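Local coordinates for protein phosphonate monoester hydrolase (Ruegeria pomeroyi, PDB 4UPK) that belongs to the sulfatase family of the alkaline phosphatase clan and folds around a mixed beta-sheet flanked by helices, at residues I40-R45 with P84-I89; C48-L53 with S71-Y76; V101-P106 with K148-P153. One frame throughout, in Å; residues are numbered along the deposited sequence.

Contact 1: residues I40-R45 with P84-I89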
# COMPACT_ATOMS: atom_id res chain seq x y z
N ILE A 40 7.77 -13.33 -28.57
CA ILE A 40 8.33 -12.07 -28.99
C ILE A 40 9.80 -12.29 -29.38
O ILE A 40 10.62 -12.70 -28.54
CB ILE A 40 8.16 -10.90 -27.94
CG1 ILE A 40 6.67 -10.63 -27.63
CG2 ILE A 40 8.88 -9.61 -28.43
CD1 ILE A 40 6.41 -9.60 -26.56
N ILE A 41 10.10 -12.05 -30.66
CA ILE A 41 11.45 -12.14 -31.21
C ILE A 41 11.98 -10.70 -31.12
O ILE A 41 11.28 -9.78 -31.52
CB ILE A 41 11.45 -12.69 -32.68
CG1 ILE A 41 10.81 -14.09 -32.78
CG2 ILE A 41 12.87 -12.71 -33.29
CD1 ILE A 41 10.37 -14.50 -34.23
N ASP A 42 13.17 -10.50 -30.56
CA ASP A 42 13.77 -9.18 -30.47
C ASP A 42 14.46 -8.85 -31.82
O ASP A 42 15.18 -9.70 -32.39
CB ASP A 42 14.79 -9.13 -29.32
CG ASP A 42 14.91 -7.80 -28.59
OD1 ASP A 42 15.38 -6.83 -29.20
OD2 ASP A 42 14.58 -7.76 -27.37
N GLN A 43 14.18 -7.63 -32.34
CA GLN A 43 14.80 -7.00 -33.51
C GLN A 43 14.55 -7.59 -34.90
O GLN A 43 15.24 -7.18 -35.83
CB GLN A 43 16.30 -6.74 -33.26
CG GLN A 43 16.72 -5.29 -33.41
CD GLN A 43 17.85 -4.88 -32.48
OE1 GLN A 43 19.00 -4.72 -32.90
NE2 GLN A 43 17.56 -4.67 -31.21
N LEU A 44 13.56 -8.49 -35.08
CA LEU A 44 13.23 -9.06 -36.40
C LEU A 44 12.42 -8.09 -37.28
O LEU A 44 11.32 -7.67 -36.90
CB LEU A 44 12.57 -10.46 -36.30
CG LEU A 44 12.40 -11.27 -37.63
CD1 LEU A 44 13.73 -11.65 -38.25
CD2 LEU A 44 11.53 -12.50 -37.44
N ARG A 45 12.97 -7.72 -38.46
CA ARG A 45 12.32 -6.79 -39.40
C ARG A 45 11.11 -7.43 -40.03
O ARG A 45 11.14 -8.64 -40.29
CB ARG A 45 13.29 -6.37 -40.52
CG ARG A 45 14.36 -5.36 -40.09
CD ARG A 45 15.47 -5.27 -41.12
NE ARG A 45 15.01 -4.69 -42.38
CZ ARG A 45 15.42 -3.53 -42.88
NH1 ARG A 45 16.30 -2.79 -42.22
NH2 ARG A 45 14.95 -3.10 -44.05
N PRO A 84 11.18 0.81 -23.46
CA PRO A 84 9.90 1.49 -23.79
C PRO A 84 8.95 0.65 -24.66
O PRO A 84 7.73 0.59 -24.41
CB PRO A 84 10.36 2.75 -24.53
CG PRO A 84 11.72 3.02 -23.99
CD PRO A 84 12.34 1.67 -23.76
N SER A 85 9.51 0.00 -25.70
CA SER A 85 8.74 -0.82 -26.63
C SER A 85 8.16 -2.08 -25.98
O SER A 85 7.09 -2.50 -26.38
CB SER A 85 9.57 -1.14 -27.86
OG SER A 85 8.71 -1.68 -28.85
N ARG A 86 8.84 -2.65 -24.97
CA ARG A 86 8.36 -3.78 -24.16
C ARG A 86 7.29 -3.31 -23.16
O ARG A 86 6.27 -3.97 -23.00
CB ARG A 86 9.53 -4.47 -23.43
CG ARG A 86 9.34 -5.96 -23.16
CD ARG A 86 8.96 -6.76 -24.38
NE ARG A 86 10.00 -6.76 -25.40
CZ ARG A 86 10.84 -7.76 -25.62
NH1 ARG A 86 10.81 -8.85 -24.86
NH2 ARG A 86 11.72 -7.70 -26.60
N ALA A 87 7.50 -2.11 -22.54
CA ALA A 87 6.54 -1.50 -21.62
C ALA A 87 5.16 -1.22 -22.31
O ALA A 87 4.12 -1.51 -21.75
CB ALA A 87 7.13 -0.25 -20.99
N SER A 88 5.18 -0.81 -23.57
CA SER A 88 3.98 -0.56 -24.38
C SER A 88 3.23 -1.82 -24.75
O SER A 88 2.01 -1.84 -24.70
CB SER A 88 4.37 0.20 -25.66
OG SER A 88 4.52 1.59 -25.43
N ILE A 89 3.95 -2.87 -25.17
CA ILE A 89 3.40 -4.18 -25.54
C ILE A 89 2.76 -4.86 -24.33
O ILE A 89 1.63 -5.38 -24.43
CB ILE A 89 4.51 -5.05 -26.21
CG1 ILE A 89 4.82 -4.52 -27.62
CG2 ILE A 89 4.15 -6.56 -26.25
CD1 ILE A 89 6.19 -5.02 -28.32
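Two groups grip D42 OD2. It forms a salt bridge with R86 NH2 at 3.0 Å, and it also takes part in a hydrogen bond with the hydroxyl of Y130. This is the core of the sulfatase fold, where the end of central strand 35-41 faces helix 82-91. P84, S85 and R86 form the P-S-R part of the C-X-P-S-R signature typical of sulfatases. The carboxylate and guanidinium planes are turned 47° apart, and the salt bridge uses one oxygen and one nitrogen. It is not a flat, two-bond pair. R86 NE is taken by D347 in a second salt bridge. Two acidic groups thus hold the guanidinium at different nitrogens and limit its rotation. The arginine chain curls at chi2 (52°) and chi3 (64°), and this bend brings its head over to the strand. There I40 CG2 sits over the centre of one guanidinium face, 3.8 Å above the plane. The methyl adds an apolar lid to a group held by charge. I40 itself is fixed by backbone hydrogen bonds to L237 and Y239 of the neighbouring parallel strand. All four touching residues are buried. On the apolar side, the two isoleucines run alongside each other with opposite headings, with I40 CD1 3.8 Å from I89 CG2.

Contact 2: residues C48-L53 with S71-Y76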
# COMPACT_ATOMS: atom_id res chain seq x y z
N CYS A 48 11.67 -9.20 -43.56
CA CYS A 48 12.35 -10.50 -43.55
C CYS A 48 11.30 -11.60 -43.68
O CYS A 48 11.57 -12.63 -44.29
CB CYS A 48 13.19 -10.67 -42.30
SG CYS A 48 14.67 -9.65 -42.28
N LEU A 49 10.11 -11.40 -43.08
CA LEU A 49 9.03 -12.38 -43.15
C LEU A 49 8.30 -12.25 -44.49
O LEU A 49 8.09 -13.26 -45.17
CB LEU A 49 8.07 -12.23 -41.94
CG LEU A 49 6.87 -13.21 -41.86
CD1 LEU A 49 7.34 -14.66 -41.74
CD2 LEU A 49 5.99 -12.88 -40.69
N TRP A 50 7.96 -11.02 -44.87
CA TRP A 50 7.30 -10.71 -46.13
C TRP A 50 7.74 -9.29 -46.54
O TRP A 50 7.58 -8.35 -45.76
CB TRP A 50 5.76 -10.82 -46.00
CG TRP A 50 5.04 -10.75 -47.31
CD1 TRP A 50 4.72 -11.79 -48.13
CD2 TRP A 50 4.60 -9.55 -47.98
NE1 TRP A 50 4.10 -11.32 -49.27
CE2 TRP A 50 4.00 -9.95 -49.20
CE3 TRP A 50 4.64 -8.18 -47.66
CZ2 TRP A 50 3.45 -9.02 -50.10
CZ3 TRP A 50 4.09 -7.27 -48.55
CH2 TRP A 50 3.51 -7.69 -49.76
N GLY A 51 8.31 -9.16 -47.72
CA GLY A 51 8.81 -7.88 -48.20
C GLY A 51 10.14 -7.99 -48.91
O GLY A 51 10.47 -9.05 -49.44
N ALA A 52 10.90 -6.89 -48.93
CA ALA A 52 12.19 -6.72 -49.63
C ALA A 52 13.30 -7.74 -49.33
O ALA A 52 14.09 -8.07 -50.22
CB ALA A 52 12.69 -5.30 -49.43
N LEU A 53 13.38 -8.22 -48.08
CA LEU A 53 14.41 -9.16 -47.64
C LEU A 53 13.93 -10.62 -47.54
O LEU A 53 14.76 -11.51 -47.36
CB LEU A 53 15.02 -8.70 -46.30
CG LEU A 53 15.99 -7.49 -46.32
CD1 LEU A 53 16.34 -7.07 -44.90
CD2 LEU A 53 17.30 -7.80 -47.08
N SER A 71 -2.02 -12.79 -40.62
CA SER A 71 -0.83 -11.95 -40.73
C SER A 71 -1.23 -10.48 -40.82
O SER A 71 -2.13 -10.14 -41.58
CB SER A 71 -0.01 -12.32 -41.96
OG SER A 71 0.40 -13.68 -41.91
N PHE A 72 -0.56 -9.61 -40.04
CA PHE A 72 -0.81 -8.18 -39.96
C PHE A 72 0.36 -7.47 -40.64
O PHE A 72 1.48 -7.43 -40.10
CB PHE A 72 -1.02 -7.75 -38.49
CG PHE A 72 -2.25 -8.36 -37.85
CD1 PHE A 72 -2.23 -9.66 -37.34
CD2 PHE A 72 -3.43 -7.63 -37.75
CE1 PHE A 72 -3.37 -10.21 -36.75
CE2 PHE A 72 -4.58 -8.20 -37.17
CZ PHE A 72 -4.54 -9.49 -36.67
N ARG A 73 0.10 -6.94 -41.85
CA ARG A 73 1.11 -6.29 -42.71
C ARG A 73 1.48 -4.82 -42.43
O ARG A 73 2.52 -4.36 -42.94
CB ARG A 73 0.78 -6.50 -44.20
CG ARG A 73 0.79 -7.97 -44.59
CD ARG A 73 2.17 -8.54 -44.92
NE ARG A 73 2.17 -10.01 -44.85
CZ ARG A 73 1.78 -10.81 -45.84
NH1 ARG A 73 1.37 -10.30 -46.99
NH2 ARG A 73 1.78 -12.12 -45.68
N ARG A 74 0.65 -4.08 -41.65
CA ARG A 74 0.91 -2.68 -41.33
C ARG A 74 1.01 -2.51 -39.81
O ARG A 74 0.38 -1.62 -39.23
CB ARG A 74 -0.19 -1.78 -41.96
CG ARG A 74 0.37 -0.48 -42.54
CD ARG A 74 -0.61 0.20 -43.48
NE ARG A 74 -0.00 1.32 -44.20
CZ ARG A 74 -0.34 2.60 -44.05
NH1 ARG A 74 -1.31 2.95 -43.20
NH2 ARG A 74 0.28 3.55 -44.75
N HIS A 75 1.81 -3.39 -39.17
CA HIS A 75 2.02 -3.44 -37.73
C HIS A 75 3.28 -2.70 -37.31
O HIS A 75 4.38 -3.00 -37.79
CB HIS A 75 2.02 -4.88 -37.23
CG HIS A 75 1.96 -5.00 -35.74
ND1 HIS A 75 0.79 -4.73 -35.04
CD2 HIS A 75 2.93 -5.33 -34.86
CE1 HIS A 75 1.09 -4.92 -33.77
NE2 HIS A 75 2.36 -5.28 -33.61
N TYR A 76 3.12 -1.74 -36.38
CA TYR A 76 4.21 -0.88 -35.94
C TYR A 76 4.35 -0.82 -34.45
O TYR A 76 3.35 -0.76 -33.73
CB TYR A 76 4.04 0.54 -36.52
CG TYR A 76 4.15 0.60 -38.02
CD1 TYR A 76 3.07 0.29 -38.84
CD2 TYR A 76 5.35 0.95 -38.64
CE1 TYR A 76 3.20 0.22 -40.23
CE2 TYR A 76 5.48 0.93 -40.04
CZ TYR A 76 4.40 0.58 -40.82
OH TYR A 76 4.48 0.56 -42.20
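W50 and R73 form a cation-pi stack at the edge of the sulfatase fold. W50 lies just after the short helix 46-49. R73 sits where strand 70-76 of the main sheet turns a corner. The tight part is the guanidinium, which lies flat on one face of the indole with the planes only 9° apart. R73 CZ stands 3.7 Å from the centroid of the five-membered ring, 16° off its normal. R73 NH1 reaches further over the ring system and comes within 3.5 Å of W50 CE2. The aliphatic chain shares in the packing, with R73 CD 3.7 Å from W50 CE3. The bend at chi2 (-83°) turns the arginine chain so that its head can lie along the ring. The rest is loose. L49, next to W50, packs on P371 and I373 instead. W50 is exposed and R73 partly so, and the stack belongs to the surface. R73 also packs on V384 and E386 of strand 384-386. Stacking of this kind uses the ring face and keeps the guanidinium N-H bonds roughly parallel to the indole plane, which probably leaves them able to meet water or another acceptor at the rim of the group.

Contact 3: residues V101-P106 with K148-P153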
# COMPACT_ATOMS: atom_id res chain seq x y z
N VAL A 101 9.91 5.92 -20.79
CA VAL A 101 10.27 6.53 -22.09
C VAL A 101 11.64 6.23 -22.67
O VAL A 101 11.87 6.49 -23.86
CB VAL A 101 9.86 8.02 -22.18
CG1 VAL A 101 8.35 8.16 -22.05
CG2 VAL A 101 10.59 8.88 -21.14
N ARG A 102 12.54 5.66 -21.84
CA ARG A 102 13.92 5.25 -22.18
C ARG A 102 14.25 4.00 -21.37
O ARG A 102 13.60 3.73 -20.36
CB ARG A 102 14.94 6.32 -21.75
CG ARG A 102 14.50 7.76 -21.88
CD ARG A 102 15.47 8.63 -21.15
NE ARG A 102 14.98 10.00 -21.08
CZ ARG A 102 14.21 10.49 -20.11
NH1 ARG A 102 13.79 9.70 -19.13
NH2 ARG A 102 13.83 11.75 -20.13
N ASN A 103 15.31 3.27 -21.78
CA ASN A 103 15.84 2.13 -21.02
C ASN A 103 16.26 2.68 -19.66
O ASN A 103 16.89 3.75 -19.59
CB ASN A 103 17.05 1.51 -21.75
CG ASN A 103 16.69 0.64 -22.91
OD1 ASN A 103 15.53 0.43 -23.23
ND2 ASN A 103 17.71 0.12 -23.60
N GLY A 104 15.80 2.03 -18.59
CA GLY A 104 16.10 2.47 -17.23
C GLY A 104 15.08 3.41 -16.63
O GLY A 104 15.17 3.72 -15.44
N THR A 105 14.09 3.91 -17.43
CA THR A 105 13.07 4.82 -16.90
C THR A 105 12.01 3.99 -16.20
O THR A 105 11.39 3.14 -16.87
CB THR A 105 12.42 5.69 -17.96
OG1 THR A 105 13.43 6.22 -18.81
CG2 THR A 105 11.59 6.82 -17.34
N PRO A 106 11.80 4.21 -14.87
CA PRO A 106 10.86 3.36 -14.13
C PRO A 106 9.42 3.41 -14.62
O PRO A 106 8.96 4.42 -15.15
CB PRO A 106 10.98 3.87 -12.68
CG PRO A 106 12.32 4.48 -12.61
CD PRO A 106 12.49 5.14 -13.95
N LYS A 148 18.64 -2.46 -9.58
CA LYS A 148 20.02 -2.40 -10.10
C LYS A 148 20.12 -2.78 -11.58
O LYS A 148 21.17 -2.62 -12.19
CB LYS A 148 20.98 -3.21 -9.23
CG LYS A 148 21.27 -2.54 -7.91
CD LYS A 148 22.41 -3.23 -7.18
CE LYS A 148 22.59 -2.66 -5.79
NZ LYS A 148 21.45 -3.00 -4.89
N THR A 149 19.01 -3.24 -12.16
CA THR A 149 18.95 -3.64 -13.57
C THR A 149 17.63 -3.24 -14.23
O THR A 149 16.58 -3.36 -13.61
CB THR A 149 19.27 -5.15 -13.72
OG1 THR A 149 19.27 -5.48 -15.10
CG2 THR A 149 18.29 -6.06 -12.95
N TYR A 150 17.69 -2.77 -15.50
CA TYR A 150 16.49 -2.44 -16.25
C TYR A 150 16.01 -3.61 -17.13
O TYR A 150 15.17 -3.44 -18.00
CB TYR A 150 16.60 -1.11 -17.01
CG TYR A 150 17.69 -1.00 -18.07
CD1 TYR A 150 17.58 -1.68 -19.28
CD2 TYR A 150 18.72 -0.08 -17.93
CE1 TYR A 150 18.54 -1.54 -20.28
CE2 TYR A 150 19.68 0.09 -18.94
CZ TYR A 150 19.59 -0.65 -20.10
OH TYR A 150 20.52 -0.51 -21.11
N GLU A 151 16.56 -4.81 -16.87
CA GLU A 151 16.25 -6.07 -17.54
C GLU A 151 15.38 -6.95 -16.64
O GLU A 151 15.02 -8.07 -17.02
CB GLU A 151 17.54 -6.84 -17.83
CG GLU A 151 18.51 -6.22 -18.81
CD GLU A 151 19.64 -7.18 -19.10
OE1 GLU A 151 20.33 -7.61 -18.14
OE2 GLU A 151 19.78 -7.57 -20.28
N PHE A 152 15.07 -6.44 -15.43
CA PHE A 152 14.30 -7.13 -14.39
C PHE A 152 12.86 -7.55 -14.81
O PHE A 152 12.20 -6.76 -15.49
CB PHE A 152 14.29 -6.29 -13.09
CG PHE A 152 14.12 -7.14 -11.86
CD1 PHE A 152 15.18 -7.86 -11.33
CD2 PHE A 152 12.87 -7.27 -11.25
CE1 PHE A 152 15.01 -8.69 -10.22
CE2 PHE A 152 12.69 -8.12 -10.16
CZ PHE A 152 13.76 -8.81 -9.64
N PRO A 153 12.39 -8.78 -14.43
CA PRO A 153 11.02 -9.19 -14.81
C PRO A 153 9.89 -8.37 -14.18
O PRO A 153 9.92 -8.03 -13.00
CB PRO A 153 10.95 -10.67 -14.41
CG PRO A 153 11.95 -10.80 -13.32
CD PRO A 153 13.06 -9.85 -13.66
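Two loops without regular structure meet here, and their backbones come close, with G104 CA 5.0 Å from Y150 CA. R102 to T105 form a type II beta turn, closed by the bond from T105 N to R102 O at 3.0 Å. G104 takes the third position of the turn with a positive phi of 92°. T105 OG1 donates to the same carbonyl oxygen of R102 at 2.9 Å, from the same face of its plane as T105 N. Two donors thus pin one acceptor and stiffen the turn. Y150 packs against its outer side. The tyrosine ring hangs from a chi1 of 61°, with CG between the backbone N and the carbonyl carbon. N103 CB lies over one face of the ring in a CH-pi contact, 3.9 Å from the centroid. Closer to the tyrosine backbone, G104 N approaches Y150 CG obliquely at 3.6 Å. G104 has no side chain, and Y150 CD2 rests 3.7 Å from its CA. The polar end of N103 is engaged elsewhere: its OD1 accepts from G83 N, near the start of helix 82-91. On the subunit interface, R102 NH1 bonds to S522 O of the second subunit, and the G104 backbone bonds to that subunit too. Across the two loops the chemistry is van der Waals and CH-pi, which implies that shape fit joins them, while the turn is held by its own bonds to R102 O.

The centre of contact 1 lies about 2 Å from the centre of the chain, and the other two contacts flank it. Its centre is about 15 Å from that of contact 2 and about 14 Å from that of contact 3. Contacts 2 and 3 sit on opposite sides of the chain's centre, with centres about 29 Å apart. R45 NE of contact 1 meets L53 CD1 of contact 2 at 3.7 Å. On the other flank, P84 CD packs 3.5 Å from N103 OD1 of contact 3. P84 belongs to the sulfatase signature, so the loop of contact 3 borders that motif directly. Segment 101-106 of contact 3 also bonds to a second subunit.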